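Chitin deacetylase 1 (PDB 5ZNT) hydrolyses the N-acetamido groups of N-acetyl-D-glucosamine residues in chitin, releasing acetate and leaving chitosan, as a zinc-dependent carbohydrate esterase of the CE4 family. Local coordinates at residues Gly62-Pro67 with Trp287-Leu292. Residues are numbered along the deposited sequence; the frame is centred on the assembly and turned at random.
Sequences GKRKNP and WIDEIL
Arg64 and Asp289 illustrate how a bidentate salt bridge can tie a loop to a helix. The arginine presents its side edge: Arg64 NE donates to Asp289 OD1 at 2.7 Å, and Arg64 NH2 to Asp289 OD2 at 3.0 Å, the latter bond being the straighter (N-H...O 165°). Both oxygens are met on the syn side, somewhat out of the carboxylate plane, and guanidinium and carboxylate lie 10° from coplanar. The chain, extended from CG to NE, crosses Ile288 at about a right angle, Arg64 CD lying 4.0 Å from Ile288 CG2. The third nitrogen, NH1, turns back to the carbonyl O of Ile59, at the end of helix 53-59, so every nitrogen of the guanidinium has an acceptor and its rotation is fixed. An alanine here would probably leave the Asp289 carboxylate without its mate and the Ile59 carbonyl without this donor. Beside the ion pair, Leu292 supplies the apolar part: Leu292 CD1 rests 3.7 Å from Arg64 CB, while Leu292 CD2 meets Lys65 O at 3.4 Å. Asn66 OD1 accepts from the backbone N of Phe300, and Lys65 NZ hydrogen-bonds Gly62 O from above the carbonyl plane and forms a salt bridge with Asp71. Away from the zinc site of the CE4 deacetylase domain, paired charges thus pin the loop before strand 75-78 of the parallel sheet to helix 278-294, and the arginine would probably favour ionised Asp289.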
loop_
_atom_site.group_PDB
_atom_site.type_symbol
_atom_site.label_atom_id
_atom_site.label_comp_id
_atom_site.label_asym_id
_atom_site.label_seq_id
_atom_site.Cartn_x
_atom_site.Cartn_y
_atom_site.Cartn_z
ATOM N N GLY A 62 5.424 12.794 14.456
ATOM C CA GLY A 62 6.769 13.338 14.416
ATOM C C GLY A 62 7.655 12.922 15.568
ATOM O O GLY A 62 8.808 13.358 15.629
ATOM N N LYS A 63 7.156 12.092 16.481
ATOM C CA LYS A 63 7.927 11.563 17.596
ATOM C C LYS A 63 8.256 10.080 17.471
ATOM O O LYS A 63 9.039 9.571 18.278
ATOM C CB LYS A 63 7.170 11.767 18.914
ATOM C CG LYS A 63 6.571 13.152 19.086
ATOM C CD LYS A 63 7.147 13.867 20.297
ATOM C CE LYS A 63 6.297 15.075 20.668
ATOM N NZ LYS A 63 4.967 14.655 21.182
ATOM N N ARG A 64 7.649 9.362 16.529
ATOM C CA ARG A 64 7.922 7.940 16.329
ATOM C C ARG A 64 8.952 7.839 15.212
ATOM O O ARG A 64 8.686 8.263 14.084
ATOM C CB ARG A 64 6.637 7.179 15.995
ATOM C CG ARG A 64 5.564 7.332 17.084
ATOM C CD ARG A 64 4.279 6.526 16.859
ATOM N NE ARG A 64 3.625 6.314 18.153
ATOM C CZ ARG A 64 2.605 7.025 18.619
ATOM N NH1 ARG A 64 2.040 7.983 17.866
ATOM N NH2 ARG A 64 2.136 6.751 19.835
ATOM N N LYS A 65 10.141 7.326 15.535
ATOM C CA LYS A 65 11.271 7.346 14.614
ATOM C C LYS A 65 11.801 5.939 14.408
ATOM O O LYS A 65 11.864 5.154 15.354
ATOM C CB LYS A 65 12.424 8.219 15.139
ATOM C CG LYS A 65 12.009 9.554 15.689
ATOM C CD LYS A 65 12.098 10.626 14.640
ATOM C CE LYS A 65 11.952 12.008 15.272
ATOM N NZ LYS A 65 11.642 12.972 14.217
ATOM N N ASN A 66 12.196 5.643 13.172
ATOM C CA ASN A 66 12.888 4.404 12.834
ATOM C C ASN A 66 14.314 4.436 13.390
ATOM O O ASN A 66 14.781 5.477 13.843
ATOM C CB ASN A 66 12.922 4.235 11.322
ATOM C CG ASN A 66 11.601 3.747 10.769
ATOM O OD1 ASN A 66 10.911 2.948 11.403
ATOM N ND2 ASN A 66 11.257 4.208 9.583
ATOM N N PRO A 67 15.039 3.310 13.348
ATOM C CA PRO A 67 16.414 3.305 13.896
ATOM C C PRO A 67 17.367 4.251 13.185
ATOM O O PRO A 67 18.443 4.530 13.732
ATOM C CB PRO A 67 16.856 1.845 13.731
ATOM C CG PRO A 67 15.574 1.059 13.742
ATOM C CD PRO A 67 14.584 1.949 13.014
ATOM N N TRP A 287 1.708 -0.981 20.801
ATOM C CA TRP A 287 2.553 -1.939 20.100
ATOM C C TRP A 287 3.662 -1.244 19.318
ATOM O O TRP A 287 4.839 -1.628 19.413
ATOM C CB TRP A 287 1.689 -2.797 19.171
ATOM C CG TRP A 287 2.480 -3.805 18.421
ATOM C CD1 TRP A 287 2.941 -5.009 18.903
ATOM C CD2 TRP A 287 2.922 -3.721 17.056
ATOM N NE1 TRP A 287 3.643 -5.664 17.927
ATOM C CE2 TRP A 287 3.645 -4.903 16.784
ATOM C CE3 TRP A 287 2.782 -2.760 16.036
ATOM C CZ2 TRP A 287 4.220 -5.160 15.547
ATOM C CZ3 TRP A 287 3.355 -3.021 14.805
ATOM C CH2 TRP A 287 4.077 -4.207 14.575
ATOM N N ILE A 288 3.305 -0.249 18.498
ATOM C CA ILE A 288 4.299 0.496 17.726
ATOM C C ILE A 288 5.387 1.045 18.642
ATOM O O ILE A 288 6.584 0.937 18.352
ATOM C CB ILE A 288 3.640 1.650 16.947
ATOM C CG1 ILE A 288 2.808 1.126 15.786
ATOM C CG2 ILE A 288 4.701 2.585 16.414
ATOM C CD1 ILE A 288 2.030 2.261 15.083
ATOM N N ASP A 289 4.985 1.691 19.725
ATOM C CA ASP A 289 5.964 2.317 20.605
ATOM C C ASP A 289 6.834 1.264 21.286
ATOM O O ASP A 289 8.049 1.444 21.432
ATOM C CB ASP A 289 5.250 3.179 21.632
ATOM C CG ASP A 289 4.631 4.419 21.026
ATOM O OD1 ASP A 289 5.107 4.885 19.956
ATOM O OD2 ASP A 289 3.688 4.946 21.643
ATOM N N GLU A 290 6.240 0.136 21.656
ATOM C CA GLU A 290 6.999 -0.947 22.259
ATOM C C GLU A 290 7.984 -1.569 21.268
ATOM O O GLU A 290 9.137 -1.845 21.621
ATOM C CB GLU A 290 6.037 -1.995 22.811
ATOM C CG GLU A 290 6.753 -3.121 23.553
ATOM C CD GLU A 290 5.789 -4.088 24.158
ATOM O OE1 GLU A 290 4.995 -4.682 23.398
ATOM O OE2 GLU A 290 5.815 -4.248 25.395
ATOM N N ILE A 291 7.552 -1.787 20.020
ATOM C CA ILE A 291 8.443 -2.328 18.995
ATOM C C ILE A 291 9.581 -1.355 18.688
ATOM O O ILE A 291 10.749 -1.758 18.585
ATOM C CB ILE A 291 7.646 -2.662 17.718
ATOM C CG1 ILE A 291 6.734 -3.884 17.927
ATOM C CG2 ILE A 291 8.589 -2.856 16.551
ATOM C CD1 ILE A 291 7.458 -5.223 18.005
ATOM N N LEU A 292 9.263 -0.068 18.511
ATOM C CA LEU A 292 10.294 0.911 18.171
ATOM C C LEU A 292 11.361 1.008 19.261
ATOM O O LEU A 292 12.551 1.134 18.959
ATOM C CB LEU A 292 9.670 2.291 17.929
ATOM C CG LEU A 292 8.890 2.516 16.612
ATOM C CD1 LEU A 292 8.227 3.879 16.643
ATOM C CD2 LEU A 292 9.799 2.438 15.419
#